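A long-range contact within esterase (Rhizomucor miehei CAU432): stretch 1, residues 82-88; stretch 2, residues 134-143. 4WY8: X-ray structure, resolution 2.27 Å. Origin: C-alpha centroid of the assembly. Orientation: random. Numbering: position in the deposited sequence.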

# COMPACT_ATOMS: atom_id res chain seq x y z
N PRO A 82 -10.81 4.12 19.24
CA PRO A 82 -10.07 5.23 18.61
C PRO A 82 -10.98 6.07 17.72
O PRO A 82 -11.87 5.55 17.05
CB PRO A 82 -8.98 4.53 17.79
CG PRO A 82 -9.38 3.05 17.71
CD PRO A 82 -10.26 2.79 18.92
N PRO A 83 -10.79 7.39 17.74
CA PRO A 83 -11.63 8.22 16.90
C PRO A 83 -10.95 8.55 15.58
O PRO A 83 -9.76 8.87 15.55
CB PRO A 83 -11.86 9.47 17.75
CG PRO A 83 -10.58 9.60 18.54
CD PRO A 83 -10.00 8.19 18.70
N ILE A 84 -11.69 8.41 14.50
CA ILE A 84 -11.25 8.83 13.19
C ILE A 84 -12.14 9.96 12.75
O ILE A 84 -13.32 9.75 12.47
CB ILE A 84 -11.34 7.68 12.17
CG1 ILE A 84 -10.48 6.50 12.61
CG2 ILE A 84 -10.94 8.15 10.76
CD1 ILE A 84 -10.64 5.29 11.69
N VAL A 85 -11.59 11.17 12.66
CA VAL A 85 -12.35 12.29 12.18
C VAL A 85 -12.19 12.36 10.67
O VAL A 85 -11.08 12.52 10.15
CB VAL A 85 -11.89 13.60 12.83
CG1 VAL A 85 -12.84 14.71 12.44
CG2 VAL A 85 -11.87 13.45 14.36
N PHE A 86 -13.31 12.26 9.97
CA PHE A 86 -13.30 12.04 8.53
C PHE A 86 -13.86 13.24 7.80
O PHE A 86 -14.93 13.73 8.14
CB PHE A 86 -14.11 10.77 8.20
CG PHE A 86 -13.95 10.31 6.78
CD1 PHE A 86 -14.76 10.83 5.77
CD2 PHE A 86 -13.02 9.34 6.46
CE1 PHE A 86 -14.62 10.42 4.46
CE2 PHE A 86 -12.88 8.92 5.12
CZ PHE A 86 -13.69 9.46 4.13
N PHE A 87 -13.13 13.69 6.78
CA PHE A 87 -13.56 14.78 5.90
C PHE A 87 -13.75 14.29 4.47
O PHE A 87 -12.80 13.78 3.80
CB PHE A 87 -12.56 15.94 5.95
CG PHE A 87 -12.10 16.29 7.34
CD1 PHE A 87 -13.01 16.61 8.33
CD2 PHE A 87 -10.75 16.28 7.66
CE1 PHE A 87 -12.59 16.91 9.64
CE2 PHE A 87 -10.32 16.59 8.95
CZ PHE A 87 -11.25 16.90 9.94
N HIS A 88 -14.99 14.41 3.99
CA HIS A 88 -15.36 13.82 2.72
C HIS A 88 -14.96 14.67 1.55
O HIS A 88 -14.79 15.89 1.67
CB HIS A 88 -16.88 13.53 2.67
CG HIS A 88 -17.74 14.76 2.63
ND1 HIS A 88 -17.96 15.47 1.48
CD2 HIS A 88 -18.50 15.35 3.59
CE1 HIS A 88 -18.78 16.48 1.73
NE2 HIS A 88 -19.12 16.43 3.01
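Stretch 2 (134-143) ECLDAVVWVA

Stretch 2 is helical from Glu 134 onward, continuing a helix that begins earlier in the chain, and it packs along the strand Pro 83 to Phe 87. The two axes run almost exactly antiparallel, with 172° between their N-to-C directions and a closest approach of 9.7 Å, a separation that leaves room for one layer of interlocking side chains. The register follows from the direction: the start of the helix lies by the end of the strand. Phe 87 CA is 7.7 Å from Cys 135 CA, Val 85 CA is 6.8 Å from Val 139 CA, and Pro 83 CA is 8.1 Å from Val 142 CA.

The backbones set which side chains can meet. In the extended strand, alternate residues present the same face, so Pro 83, Val 85 and Phe 87 point toward the helix while Ile 84 points away. On the helix, phi and psi stay near -60° and -45° through most of the segment, and i to i-4 hydrogen bonds, such as Val 139 N to Cys 135 O and Val 142 N to Ala 138 O, each 2.9 Å, satisfy the backbone internally. The contacting positions, Cys 135, Val 139 and Val 142, are spaced by four and then three residues, which keeps them on one side of the helix. Two strand residues thus correspond to roughly one helical turn.

No hydrogen bond crosses the interface; the contact is apolar and buries 277 Å² in total, counting both sides. Its aliphatic part is built from small branched or cyclic side chains. Pro 83 CB touches Val 142 CG1 at 4.0 Å. Val 85 lies against two helix residues one turn apart, with its CG1 4.1 Å from Val 139 CG2 and its CG2 4.3 Å from Val 142 CG2, so one side chain bridges the two valines. All three valines have chi1 in the t well.

The aromatic part belongs to Phe 87, which has the most area covered by the opposite stretch. Cys 135 lies over one face of the ring: its CB is 3.5 Å from Phe 87 CE1 and makes a CH-pi contact 4.0 Å from the ring centroid, 30° off the normal. The sulfur joins in more obliquely, with Cys 135 SG 4.1 Å from the centroid of the Phe 87 ring at 34° off the normal. Val 139 instead meets the ring edge, its CG2 3.9 Å from Phe 87 CZ. That same methyl also meets Val 85, linking the aromatic and aliphatic parts of the contact.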

# COMPACT_ATOMS: atom_id res chain seq x y z
N GLU A 134 -14.63 24.90 10.44
CA GLU A 134 -15.55 23.91 11.02
C GLU A 134 -14.83 22.60 11.36
O GLU A 134 -15.04 22.02 12.43
CB GLU A 134 -16.72 23.62 10.07
CG GLU A 134 -17.72 24.79 9.95
CD GLU A 134 -18.69 24.65 8.78
OE1 GLU A 134 -18.46 23.79 7.89
OE2 GLU A 134 -19.69 25.40 8.74
N CYS A 135 -13.96 22.14 10.45
CA CYS A 135 -13.28 20.85 10.64
C CYS A 135 -12.29 20.89 11.80
O CYS A 135 -12.20 19.94 12.62
CB CYS A 135 -12.56 20.43 9.35
SG CYS A 135 -13.71 20.06 7.97
N LEU A 136 -11.55 22.00 11.87
CA LEU A 136 -10.62 22.22 12.96
C LEU A 136 -11.39 22.26 14.26
O LEU A 136 -11.04 21.58 15.22
CB LEU A 136 -9.83 23.51 12.75
CG LEU A 136 -8.90 23.91 13.89
CD1 LEU A 136 -7.70 22.94 14.09
CD2 LEU A 136 -8.40 25.33 13.65
N ASP A 137 -12.49 23.00 14.28
CA ASP A 137 -13.33 23.04 15.47
C ASP A 137 -13.83 21.66 15.90
O ASP A 137 -13.95 21.36 17.10
CB ASP A 137 -14.53 23.96 15.25
CG ASP A 137 -14.20 25.43 15.45
OD1 ASP A 137 -13.10 25.74 15.97
OD2 ASP A 137 -15.06 26.27 15.09
N ALA A 138 -14.17 20.82 14.92
CA ALA A 138 -14.60 19.45 15.22
C ALA A 138 -13.49 18.60 15.84
O ALA A 138 -13.72 17.89 16.82
CB ALA A 138 -15.12 18.80 13.96
N VAL A 139 -12.29 18.65 15.27
CA VAL A 139 -11.16 17.94 15.85
C VAL A 139 -10.87 18.42 17.28
O VAL A 139 -10.67 17.62 18.20
CB VAL A 139 -9.88 18.09 15.00
CG1 VAL A 139 -8.67 17.47 15.70
CG2 VAL A 139 -10.08 17.48 13.61
N VAL A 140 -10.85 19.74 17.46
CA VAL A 140 -10.61 20.34 18.78
C VAL A 140 -11.66 19.87 19.77
O VAL A 140 -11.34 19.58 20.93
CB VAL A 140 -10.62 21.89 18.71
CG1 VAL A 140 -10.65 22.51 20.11
CG2 VAL A 140 -9.43 22.38 17.92
N TRP A 141 -12.91 19.79 19.32
CA TRP A 141 -13.99 19.30 20.17
C TRP A 141 -13.77 17.83 20.57
O TRP A 141 -13.88 17.49 21.74
CB TRP A 141 -15.33 19.47 19.46
CG TRP A 141 -16.52 19.22 20.36
CD1 TRP A 141 -17.22 20.16 21.05
CD2 TRP A 141 -17.15 17.96 20.64
NE1 TRP A 141 -18.23 19.56 21.76
CE2 TRP A 141 -18.21 18.21 21.52
CE3 TRP A 141 -16.91 16.64 20.23
CZ2 TRP A 141 -19.05 17.19 22.01
CZ3 TRP A 141 -17.73 15.63 20.72
CH2 TRP A 141 -18.79 15.91 21.60
N VAL A 142 -13.45 16.98 19.60
CA VAL A 142 -13.22 15.56 19.88
C VAL A 142 -12.02 15.32 20.80
O VAL A 142 -12.08 14.44 21.68
CB VAL A 142 -13.03 14.72 18.56
CG1 VAL A 142 -12.67 13.26 18.88
CG2 VAL A 142 -14.29 14.77 17.69
N ALA A 143 -10.95 16.09 20.64
CA ALA A 143 -9.73 15.88 21.43
C ALA A 143 -9.87 16.25 22.92
O ALA A 143 -9.08 15.82 23.76
CB ALA A 143 -8.60 16.67 20.84